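Local coordinates for protein transcriptional regulator (Streptococcus dysgalactiae, PDB 4YV9) that probably senses short peptide pheromones in quorum sensing and binds DNA as a transcriptional regulator of the Rgg family, at residues Leu55-Thr58 and Ile59-Val63; Gln176-Thr179 and Asn180-Leu183. All blocks are in the same frame, centred on the assembly; numbering follows the deposited sequence.

Interaction 1. Residues Leu55-Thr58 and Ile59-Val63; sequences LNIT and IDEFV
Two first torsions bring Thr58 and Asp60 together: OG1 of Thr58 is trans to its own backbone N (chi1 167°), while CG of Asp60 sits between the N and carbonyl carbon of its residue (chi1 49°). This places the hydroxyl to donate to Asp60 OD1, at 2.5 Å from Thr58 OG1, with the carboxylate oxygen met nearly along its C-O axis. Threonine suits the place because its hydroxyl can donate to the carboxylate two residues on. Across the dimer, the carboxylate of Asp60 lies close to Asp60 of the second subunit, so their like charges may raise proton affinity.

This is the junction between two helices of the N-terminal helix-turn-helix domain. Asn56, with positive phi, ends helix 45-54 in a Schellman motif, a backbone shape asparagine adopts readily. Thr58 is the N-cap of helix 59-66, although its side chain makes no capping bond. Its carbonyl accepts the first i to i+4 bond of the helix: Phe62 N donates to Thr58 O at 3.1 Å (159°), in the carbonyl plane.

Between these points Ile57 inserts a branch, its CG2 lying 3.8 Å from Glu61 CB and 4.2 Å from Phe62 CB. The Phe62 ring leads away to Leu9 and Leu12 of helix 6-15 and to Leu52, as a large apolar group should in the domain core. Glu61, extended beyond CG, reaches back over the turn; a water donates both to Glu61 OE1 and to Asn56 O, 2.6 Å from each. Glu61 OE2 accepts from Tyr142 N of the second subunit.

Interaction 2. Residues Gln176-Thr179 and Asn180-Leu183; sequences QNKT and NKTL
Lys178 and Thr179 turn their carbonyls along the new helix, where Thr182 N donates to Lys178 O at 2.9 Å (165°) and Leu183 N to Thr179 O at 3.2 Å, the second donor tilted from the carbonyl plane. This is the start of helix 179-197 in the all-helical, TPR-like C-terminal repeat domain, with Lys178 at the N-cap position.

The loop before it is tied by an Asx turn. Asn177 OD1 accepts a hydrogen bond from Thr179 OG1 at 2.6 Å, in the carbonyl plane and on a lone pair, and a weak bond from Thr179 N at 3.3 Å. An asparagine suits the place because its short amide brings one oxygen to both donors. The hydroxyl is delivered by a Thr179 chi1 of -60°, which sets OG1 beside its own N and leaves CG2 trans to it. At the dimer interface, its one proton has a second, weaker acceptor in Gln176 O of the second subunit, and the Thr179 side chain packs on Asn177 there.

Lys178 and Lys181 run their chains out on one side of the turn, their CB atoms 4.3 Å apart. Both ammonium groups form salt bridges to Glu218, one to each carboxylate oxygen, so a shared anion probably offsets their like charges. The extended form of Lys181 carries NZ to that acid. Thr182 OG1 accepts from Asn220 ND2; its own proton may reach Lys178 O, but that bond would be weak. Leu183 CG passes close to Thr179 O, while its side chain packs on Tyr142 and Ile145 and touches a bound peptide. Near the first turn a water joins loop to helix, donating to Asn177 O at 2.9 Å and accepting from Asn180 N at 2.8 Å.

Interactions 1 and 2 each mark the start of a helix, 59-66 in the helix-turn-helix domain and 179-197 in the C-terminal repeat domain. Within one chain their centres are 18 Å apart and their nearest atoms about 5 Å, without touching. Their direct connection runs across the dimer: Glu61 of interaction 1 accepts a hydrogen bond from Asn180 of interaction 2 in the second subunit, linking the helix-turn-helix domain of one chain, which probably binds DNA, to the repeat domain of the other. One bound peptide packs on Gln176 and Lys178, and another on Leu183, in the same stretch, 176-183, as Asn180, a layout that could connect peptide binding to DNA-binding domain placement.

Interaction 1. Residues Leu55-Thr58 and Ile59-Val63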
ATOM      1  N   LEU B  55       4.350  16.617 -14.418  1.00 34.82           N
ATOM      2  CA  LEU B  55       2.963  16.161 -14.443  1.00 33.57           C
ATOM      3  C   LEU B  55       2.479  15.586 -13.108  1.00 33.96           C
ATOM      4  O   LEU B  55       1.349  15.102 -13.025  1.00 34.15           O
ATOM      5  CB  LEU B  55       2.785  15.099 -15.537  1.00 31.53           C
ATOM      6  CG  LEU B  55       3.083  15.554 -16.971  1.00 29.68           C
ATOM      7  CD1 LEU B  55       3.188  14.323 -17.902  1.00 31.74           C
ATOM      8  CD2 LEU B  55       1.999  16.494 -17.464  1.00 29.25           C
ATOM      9  N   ASN B  56       3.332  15.633 -12.080  1.00 28.10           N
ATOM     10  CA  ASN B  56       3.025  15.104 -10.740  1.00 29.97           C
ATOM     11  C   ASN B  56       2.634  13.611 -10.750  1.00 31.37           C
ATOM     12  O   ASN B  56       1.718  13.172 -10.038  1.00 33.73           O
ATOM     13  CB  ASN B  56       1.929  15.938 -10.081  1.00 32.55           C
ATOM     14  CG  ASN B  56       2.384  17.369  -9.802  1.00 38.69           C
ATOM     15  OD1 ASN B  56       3.359  17.583  -9.082  1.00 37.37           O
ATOM     16  ND2 ASN B  56       1.698  18.343 -10.391  1.00 27.30           N
ATOM     17  N   ILE B  57       3.331  12.869 -11.597  1.00 35.38           N
ATOM     18  CA  ILE B  57       3.206  11.419 -11.716  1.00 39.69           C
ATOM     19  C   ILE B  57       4.579  10.847 -11.411  1.00 40.54           C
ATOM     20  O   ILE B  57       5.596  11.342 -11.899  1.00 50.35           O
ATOM     21  CB  ILE B  57       2.764  10.977 -13.131  1.00 44.67           C
ATOM     22  CG1 ILE B  57       1.465  11.672 -13.538  1.00 46.35           C
ATOM     23  CG2 ILE B  57       2.611   9.448 -13.203  1.00 50.26           C
ATOM     24  CD1 ILE B  57       1.186  11.616 -15.027  1.00 44.47           C
ATOM     25  N   THR B  58       4.633   9.845 -10.562  1.00 44.13           N
ATOM     26  CA  THR B  58       5.900   9.206 -10.299  1.00 48.78           C
ATOM     27  C   THR B  58       6.027   7.991 -11.243  1.00 48.28           C
ATOM     28  O   THR B  58       5.016   7.447 -11.703  1.00 43.59           O
ATOM     29  CB  THR B  58       5.999   8.818  -8.833  1.00 48.00           C
ATOM     30  OG1 THR B  58       7.107   7.937  -8.639  1.00 64.69           O
ATOM     31  CG2 THR B  58       4.706   8.153  -8.388  1.00 38.75           C
ATOM     32  N   ILE B  59       7.260   7.591 -11.547  1.00 52.98           N
ATOM     33  CA  ILE B  59       7.499   6.596 -12.594  1.00 47.58           C
ATOM     34  C   ILE B  59       6.833   5.252 -12.271  1.00 43.93           C
ATOM     35  O   ILE B  59       6.500   4.494 -13.175  1.00 54.58           O
ATOM     36  CB  ILE B  59       9.026   6.397 -12.853  1.00 50.88           C
ATOM     37  CG1 ILE B  59       9.286   5.365 -13.967  1.00 48.14           C
ATOM     38  CG2 ILE B  59       9.752   5.993 -11.592  1.00 43.07           C
ATOM     39  CD1 ILE B  59       8.801   5.797 -15.351  1.00 43.10           C
ATOM     40  N   ASP B  60       6.586   4.959 -10.999  1.00 42.35           N
ATOM     41  CA  ASP B  60       5.912   3.687 -10.685  1.00 46.13           C
ATOM     42  C   ASP B  60       4.429   3.738 -11.060  1.00 43.31           C
ATOM     43  O   ASP B  60       3.850   2.750 -11.519  1.00 45.80           O
ATOM     44  CB  ASP B  60       6.080   3.318  -9.211  1.00 52.86           C
ATOM     45  CG  ASP B  60       5.750   4.463  -8.269  1.00 54.67           C
ATOM     46  OD1 ASP B  60       6.254   5.574  -8.500  1.00 55.68           O
ATOM     47  OD2 ASP B  60       5.005   4.243  -7.285  1.00 56.87           O
ATOM     48  N   GLU B  61       3.828   4.905 -10.878  1.00 45.12           N
ATOM     49  CA  GLU B  61       2.460   5.167 -11.312  1.00 46.63           C
ATOM     50  C   GLU B  61       2.331   5.106 -12.845  1.00 45.90           C
ATOM     51  O   GLU B  61       1.365   4.562 -13.381  1.00 43.37           O
ATOM     52  CB  GLU B  61       2.015   6.546 -10.781  1.00 48.80           C
ATOM     53  CG  GLU B  61       0.558   6.623 -10.405  1.00 55.16           C
ATOM     54  CD  GLU B  61       0.165   7.923  -9.726  1.00 39.98           C
ATOM     55  OE1 GLU B  61       0.917   8.927  -9.769  1.00 41.71           O
ATOM     56  OE2 GLU B  61      -0.918   7.939  -9.145  1.00 43.43           O
ATOM     57  N   PHE B  62       3.316   5.677 -13.543  1.00 39.47           N
ATOM     58  CA  PHE B  62       3.370   5.683 -15.014  1.00 40.59           C
ATOM     59  C   PHE B  62       3.448   4.266 -15.578  1.00 42.27           C
ATOM     60  O   PHE B  62       2.738   3.906 -16.520  1.00 53.30           O
ATOM     61  CB  PHE B  62       4.579   6.538 -15.488  1.00 46.71           C
ATOM     62  CG  PHE B  62       4.770   6.574 -16.992  1.00 47.49           C
ATOM     63  CD1 PHE B  62       5.539   5.617 -17.638  1.00 60.58           C
ATOM     64  CD2 PHE B  62       4.188   7.570 -17.754  1.00 47.38           C
ATOM     65  CE1 PHE B  62       5.716   5.651 -19.028  1.00 63.17           C
ATOM     66  CE2 PHE B  62       4.362   7.610 -19.136  1.00 45.71           C
ATOM     67  CZ  PHE B  62       5.129   6.659 -19.768  1.00 49.32           C
ATOM     68  N   VAL B  63       4.296   3.444 -14.978  1.00 44.21           N
ATOM     69  CA  VAL B  63       4.472   2.067 -15.420  1.00 45.56           C
ATOM     70  C   VAL B  63       3.184   1.230 -15.335  1.00 59.21           C
ATOM     71  O   VAL B  63       2.907   0.404 -16.213  1.00 56.73           O
ATOM     72  CB  VAL B  63       5.581   1.371 -14.602  1.00 50.10           C
ATOM     73  CG1 VAL B  63       5.559  -0.138 -14.824  1.00 60.12           C
ATOM     74  CG2 VAL B  63       6.939   1.945 -14.966  1.00 53.88           C
TER
HETATM   75  O   HOH W   1       0.032  11.320  -9.431  1.00 28.42           O

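Interaction 2. Residues Gln176-Thr179 and Asn180-Leu183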
ATOM      1  N   GLN B 176       4.520   6.881   0.860  1.00 51.25           N
ATOM      2  CA  GLN B 176       3.549   6.676  -0.214  1.00 51.88           C
ATOM      3  C   GLN B 176       3.251   5.226  -0.507  1.00 51.32           C
ATOM      4  O   GLN B 176       2.284   4.930  -1.205  1.00 67.31           O
ATOM      5  CB  GLN B 176       4.017   7.329  -1.522  1.00 42.36           C
ATOM      6  CG  GLN B 176       3.738   8.807  -1.587  1.00 58.55           C
ATOM      7  CD  GLN B 176       4.647   9.603  -0.682  1.00 60.22           C
ATOM      8  OE1 GLN B 176       5.825   9.278  -0.529  1.00 65.47           O
ATOM      9  NE2 GLN B 176       4.102  10.641  -0.062  1.00 62.09           N
ATOM     10  N   ASN B 177       4.091   4.326  -0.007  1.00 45.28           N
ATOM     11  CA  ASN B 177       3.936   2.910  -0.302  1.00 43.96           C
ATOM     12  C   ASN B 177       4.349   2.025   0.878  1.00 36.25           C
ATOM     13  O   ASN B 177       5.531   1.769   1.098  1.00 44.80           O
ATOM     14  CB  ASN B 177       4.745   2.546  -1.549  1.00 50.04           C
ATOM     15  CG  ASN B 177       4.386   1.175  -2.090  1.00 54.92           C
ATOM     16  OD1 ASN B 177       3.467   0.524  -1.586  1.00 53.46           O
ATOM     17  ND2 ASN B 177       5.102   0.734  -3.124  1.00 51.56           N
ATOM     18  N   LYS B 178       3.369   1.561   1.638  1.00 38.73           N
ATOM     19  CA  LYS B 178       3.666   0.755   2.809  1.00 42.77           C
ATOM     20  C   LYS B 178       3.469  -0.727   2.557  1.00 41.25           C
ATOM     21  O   LYS B 178       3.292  -1.512   3.490  1.00 36.77           O
ATOM     22  CB  LYS B 178       2.823   1.234   3.977  1.00 45.65           C
ATOM     23  CG  LYS B 178       3.342   2.591   4.459  1.00 49.96           C
ATOM     24  CD  LYS B 178       2.332   3.298   5.284  1.00 53.34           C
ATOM     25  CE  LYS B 178       2.920   4.556   5.875  1.00 47.46           C
ATOM     26  NZ  LYS B 178       1.820   5.294   6.514  1.00 51.42           N
ATOM     27  N   THR B 179       3.533  -1.105   1.286  1.00 40.39           N
ATOM     28  CA  THR B 179       3.349  -2.492   0.905  1.00 37.11           C
ATOM     29  C   THR B 179       4.327  -3.378   1.657  1.00 37.44           C
ATOM     30  O   THR B 179       3.910  -4.336   2.297  1.00 37.97           O
ATOM     31  CB  THR B 179       3.516  -2.680  -0.608  1.00 39.27           C
ATOM     32  OG1 THR B 179       2.536  -1.882  -1.280  1.00 46.61           O
ATOM     33  CG2 THR B 179       3.304  -4.130  -0.984  1.00 46.58           C
ATOM     34  N   ASN B 180       5.617  -3.050   1.620  1.00 34.89           N
ATOM     35  CA  ASN B 180       6.576  -3.916   2.307  1.00 36.37           C
ATOM     36  C   ASN B 180       6.435  -3.876   3.829  1.00 38.81           C
ATOM     37  O   ASN B 180       6.703  -4.865   4.498  1.00 36.03           O
ATOM     38  CB  ASN B 180       8.013  -3.572   1.929  1.00 33.90           C
ATOM     39  CG  ASN B 180       8.335  -3.960   0.510  1.00 41.47           C
ATOM     40  OD1 ASN B 180       7.523  -4.610  -0.157  1.00 39.33           O
ATOM     41  ND2 ASN B 180       9.507  -3.548   0.023  1.00 38.96           N
ATOM     42  N   LYS B 181       6.025  -2.737   4.368  1.00 35.25           N
ATOM     43  CA  LYS B 181       5.868  -2.604   5.815  1.00 34.07           C
ATOM     44  C   LYS B 181       4.718  -3.480   6.309  1.00 34.21           C
ATOM     45  O   LYS B 181       4.806  -4.151   7.347  1.00 32.69           O
ATOM     46  CB  LYS B 181       5.633  -1.133   6.183  1.00 34.96           C
ATOM     47  CG  LYS B 181       5.521  -0.895   7.672  1.00 34.68           C
ATOM     48  CD  LYS B 181       5.258   0.564   7.984  1.00 33.19           C
ATOM     49  CE  LYS B 181       5.221   0.802   9.491  1.00 37.98           C
ATOM     50  NZ  LYS B 181       5.144   2.266   9.831  1.00 39.39           N
ATOM     51  N   THR B 182       3.629  -3.482   5.557  1.00 32.33           N
ATOM     52  CA  THR B 182       2.493  -4.315   5.925  1.00 31.72           C
ATOM     53  C   THR B 182       2.883  -5.801   5.879  1.00 34.92           C
ATOM     54  O   THR B 182       2.571  -6.568   6.807  1.00 34.57           O
ATOM     55  CB  THR B 182       1.291  -3.996   5.014  1.00 34.31           C
ATOM     56  OG1 THR B 182       0.834  -2.672   5.322  1.00 34.06           O
ATOM     57  CG2 THR B 182       0.147  -4.952   5.255  1.00 30.99           C
ATOM     58  N   LEU B 183       3.606  -6.199   4.840  1.00 35.57           N
ATOM     59  CA  LEU B 183       4.096  -7.576   4.760  1.00 36.26           C
ATOM     60  C   LEU B 183       5.021  -7.908   5.932  1.00 38.55           C
ATOM     61  O   LEU B 183       4.857  -8.948   6.574  1.00 34.76           O
ATOM     62  CB  LEU B 183       4.820  -7.837   3.430  1.00 35.95           C
ATOM     63  CG  LEU B 183       3.927  -7.970   2.193  1.00 42.27           C
ATOM     64  CD1 LEU B 183       4.724  -7.876   0.908  1.00 40.11           C
ATOM     65  CD2 LEU B 183       3.179  -9.284   2.240  1.00 45.28           C
TER
HETATM   66  O   HOH W   2       6.753  -0.780   0.474  1.00 44.20           O